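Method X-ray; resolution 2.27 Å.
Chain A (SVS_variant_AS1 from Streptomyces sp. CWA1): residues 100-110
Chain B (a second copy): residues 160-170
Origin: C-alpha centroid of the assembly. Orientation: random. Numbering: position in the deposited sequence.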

# COMPACT_ATOMS: atom_id res chain seq x y z
N PRO A 100 13.70 12.95 -3.26
CA PRO A 100 12.70 12.14 -2.58
C PRO A 100 11.52 13.00 -2.12
O PRO A 100 10.40 12.52 -2.25
CB PRO A 100 13.38 11.52 -1.36
CG PRO A 100 14.81 12.00 -1.39
CD PRO A 100 15.02 12.81 -2.64
N ALA A 101 11.77 14.21 -1.62
CA ALA A 101 10.70 15.09 -1.07
C ALA A 101 9.66 15.37 -2.15
O ALA A 101 8.48 15.21 -1.89
CB ALA A 101 11.27 16.34 -0.49
N GLN A 102 10.08 15.70 -3.36
CA GLN A 102 9.15 15.95 -4.49
C GLN A 102 8.55 14.63 -4.95
O GLN A 102 7.38 14.63 -5.29
CB GLN A 102 9.84 16.62 -5.66
CG GLN A 102 10.28 18.03 -5.37
CD GLN A 102 11.08 18.60 -6.51
OE1 GLN A 102 10.53 18.84 -7.57
NE2 GLN A 102 12.38 18.82 -6.29
N PHE A 103 9.30 13.53 -4.93
CA PHE A 103 8.76 12.22 -5.37
C PHE A 103 7.64 11.75 -4.43
O PHE A 103 6.61 11.27 -4.92
CB PHE A 103 9.84 11.16 -5.53
CG PHE A 103 9.24 9.89 -6.07
CD1 PHE A 103 8.98 9.76 -7.42
CD2 PHE A 103 8.85 8.87 -5.22
CE1 PHE A 103 8.40 8.60 -7.92
CE2 PHE A 103 8.26 7.72 -5.72
CZ PHE A 103 8.02 7.60 -7.08
N ASN A 104 7.81 11.93 -3.13
CA ASN A 104 6.81 11.49 -2.14
C ASN A 104 5.47 12.15 -2.49
O ASN A 104 4.43 11.50 -2.32
CB ASN A 104 7.30 11.75 -0.73
CG ASN A 104 8.44 10.86 -0.30
OD1 ASN A 104 8.85 9.96 -1.03
ND2 ASN A 104 8.91 11.07 0.92
N ALA A 105 5.47 13.39 -2.96
CA ALA A 105 4.24 14.12 -3.29
C ALA A 105 3.67 13.56 -4.60
O ALA A 105 2.43 13.30 -4.65
CB ALA A 105 4.48 15.61 -3.37
N LEU A 106 4.50 13.36 -5.61
CA LEU A 106 4.04 12.73 -6.87
C LEU A 106 3.43 11.35 -6.57
O LEU A 106 2.34 11.07 -7.06
CB LEU A 106 5.19 12.63 -7.87
CG LEU A 106 4.84 11.93 -9.18
CD1 LEU A 106 3.96 12.81 -10.05
CD2 LEU A 106 6.08 11.52 -9.95
N ALA A 107 4.11 10.50 -5.81
CA ALA A 107 3.65 9.13 -5.47
C ALA A 107 2.26 9.22 -4.85
O ALA A 107 1.38 8.37 -5.14
CB ALA A 107 4.60 8.45 -4.53
N GLY A 108 2.06 10.24 -4.03
CA GLY A 108 0.78 10.46 -3.35
C GLY A 108 -0.29 10.90 -4.32
O GLY A 108 -1.40 10.36 -4.25
N ARG A 109 0.04 11.83 -5.22
CA ARG A 109 -0.94 12.37 -6.21
C ARG A 109 -1.32 11.25 -7.19
O ARG A 109 -2.50 11.06 -7.43
CB ARG A 109 -0.42 13.63 -6.92
CG ARG A 109 -0.34 14.87 -6.03
CD ARG A 109 -0.07 16.22 -6.72
NE ARG A 109 0.91 16.07 -7.78
CZ ARG A 109 2.23 16.28 -7.66
NH1 ARG A 109 2.76 16.70 -6.52
NH2 ARG A 109 3.02 16.08 -8.72
N VAL A 110 -0.35 10.48 -7.71
CA VAL A 110 -0.63 9.39 -8.69
C VAL A 110 -1.46 8.29 -8.02
O VAL A 110 -2.49 7.87 -8.59
CB VAL A 110 0.68 8.86 -9.29
CG1 VAL A 110 0.47 7.64 -10.16
CG2 VAL A 110 1.35 9.95 -10.08
N VAL B 160 2.58 9.94 5.49
CA VAL B 160 3.61 10.56 6.38
C VAL B 160 4.80 10.95 5.50
O VAL B 160 5.32 12.05 5.72
CB VAL B 160 4.01 9.64 7.55
CG1 VAL B 160 5.16 10.21 8.36
CG2 VAL B 160 2.82 9.38 8.46
N ALA B 161 5.15 10.14 4.49
CA ALA B 161 6.30 10.42 3.60
C ALA B 161 5.99 11.68 2.81
O ALA B 161 6.89 12.54 2.64
CB ALA B 161 6.59 9.24 2.68
N TRP B 162 4.75 11.78 2.34
CA TRP B 162 4.24 12.97 1.61
C TRP B 162 4.33 14.19 2.53
O TRP B 162 4.87 15.23 2.13
CB TRP B 162 2.81 12.68 1.16
CG TRP B 162 2.19 13.66 0.22
CD1 TRP B 162 2.62 14.89 -0.15
CD2 TRP B 162 0.92 13.47 -0.44
NE1 TRP B 162 1.74 15.45 -1.03
CE2 TRP B 162 0.69 14.62 -1.21
CE3 TRP B 162 -0.03 12.44 -0.44
CZ2 TRP B 162 -0.45 14.76 -2.00
CZ3 TRP B 162 -1.16 12.58 -1.21
CH2 TRP B 162 -1.36 13.73 -1.99
N GLN B 163 3.86 14.08 3.76
CA GLN B 163 3.83 15.22 4.71
C GLN B 163 5.28 15.67 5.02
O GLN B 163 5.55 16.87 4.93
CB GLN B 163 3.03 14.80 5.93
CG GLN B 163 2.84 15.89 6.95
CD GLN B 163 2.08 15.25 8.10
OE1 GLN B 163 2.70 14.75 9.05
NE2 GLN B 163 0.75 15.15 7.95
N ILE B 164 6.18 14.74 5.34
CA ILE B 164 7.62 15.05 5.62
C ILE B 164 8.27 15.70 4.39
O ILE B 164 9.01 16.68 4.54
CB ILE B 164 8.34 13.77 6.10
CG1 ILE B 164 7.86 13.40 7.50
CG2 ILE B 164 9.87 13.88 6.04
CD1 ILE B 164 8.36 12.01 7.96
N GLY B 165 7.95 15.22 3.19
CA GLY B 165 8.41 15.83 1.92
C GLY B 165 7.99 17.29 1.79
O GLY B 165 8.86 18.16 1.54
N ASN B 166 6.69 17.57 1.90
CA ASN B 166 6.17 18.96 1.78
C ASN B 166 6.90 19.88 2.77
O ASN B 166 7.33 20.94 2.38
CB ASN B 166 4.68 19.02 2.05
CG ASN B 166 3.83 18.30 1.03
OD1 ASN B 166 4.25 18.02 -0.09
ND2 ASN B 166 2.60 18.02 1.41
N GLN B 167 7.05 19.47 4.01
CA GLN B 167 7.70 20.26 5.08
C GLN B 167 9.17 20.54 4.70
O GLN B 167 9.59 21.71 4.86
CB GLN B 167 7.58 19.54 6.43
CG GLN B 167 7.96 20.44 7.61
CD GLN B 167 8.09 19.72 8.94
OE1 GLN B 167 9.19 19.40 9.39
NE2 GLN B 167 6.95 19.49 9.58
N ALA B 168 9.93 19.55 4.23
CA ALA B 168 11.36 19.72 3.95
C ALA B 168 11.53 20.76 2.84
O ALA B 168 12.50 21.47 2.90
CB ALA B 168 12.01 18.40 3.61
N ARG B 169 10.58 20.86 1.91
CA ARG B 169 10.64 21.71 0.70
C ARG B 169 10.04 23.09 0.97
O ARG B 169 10.18 23.95 0.11
CB ARG B 169 9.82 21.13 -0.45
CG ARG B 169 10.31 19.80 -1.00
CD ARG B 169 9.26 19.18 -1.92
NE ARG B 169 8.87 20.11 -2.96
CZ ARG B 169 7.72 20.07 -3.65
NH1 ARG B 169 6.80 19.14 -3.40
NH2 ARG B 169 7.50 21.00 -4.55
N GLY B 170 9.31 23.29 2.07
CA GLY B 170 8.43 24.46 2.22
C GLY B 170 7.41 24.51 1.10
O GLY B 170 7.30 25.58 0.45
O HOH W 1 6.77 17.41 -1.30

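How do the two helices approach each other? They run closer to antiparallel than parallel, their axes 136° apart in direction and 7.8 Å apart at closest approach. Where the chain B helix begins its contact, B:Ala161 offers its backbone O to A:Asn104 ND2 at 3.0 Å, a weak hydrogen bond bent to 146°.

What does B:Trp162 pack against? Its indole lies along the chain A backbone, one face covered by A:Ala105, A:Gly108 and A:Arg109. A:Ala105 CA sits 3.8 Å from the centroid of the five-membered ring and A:Gly108 CA 3.9 Å from that of the six-membered ring, both CH-pi contacts. Glycine makes this fit possible: a CB on A:Gly108 would lie 2.2 Å from B:Trp162 CE3.

Why can the backbones come so close at B:Gly165? Its CA is 3.8 Å from A:Ala101 CA, and a CB there would clash with A:Ala101 O at 2.7 Å.

What joins the last turn of the chain B helix to chain A? Water 1 donates to A:Ala101 O (2.8 Å) and B:Asn166 OD1 (2.9 Å) and accepts from B:Arg169 NH1 (2.7 Å), linking three polar groups. The B:Arg169 side chain also packs on A:Ala101, with CG 3.6 Å from A:Ala101 CB, while A:Gln102 CG covers one guanidinium face, 3.5 Å from B:Arg169 NE.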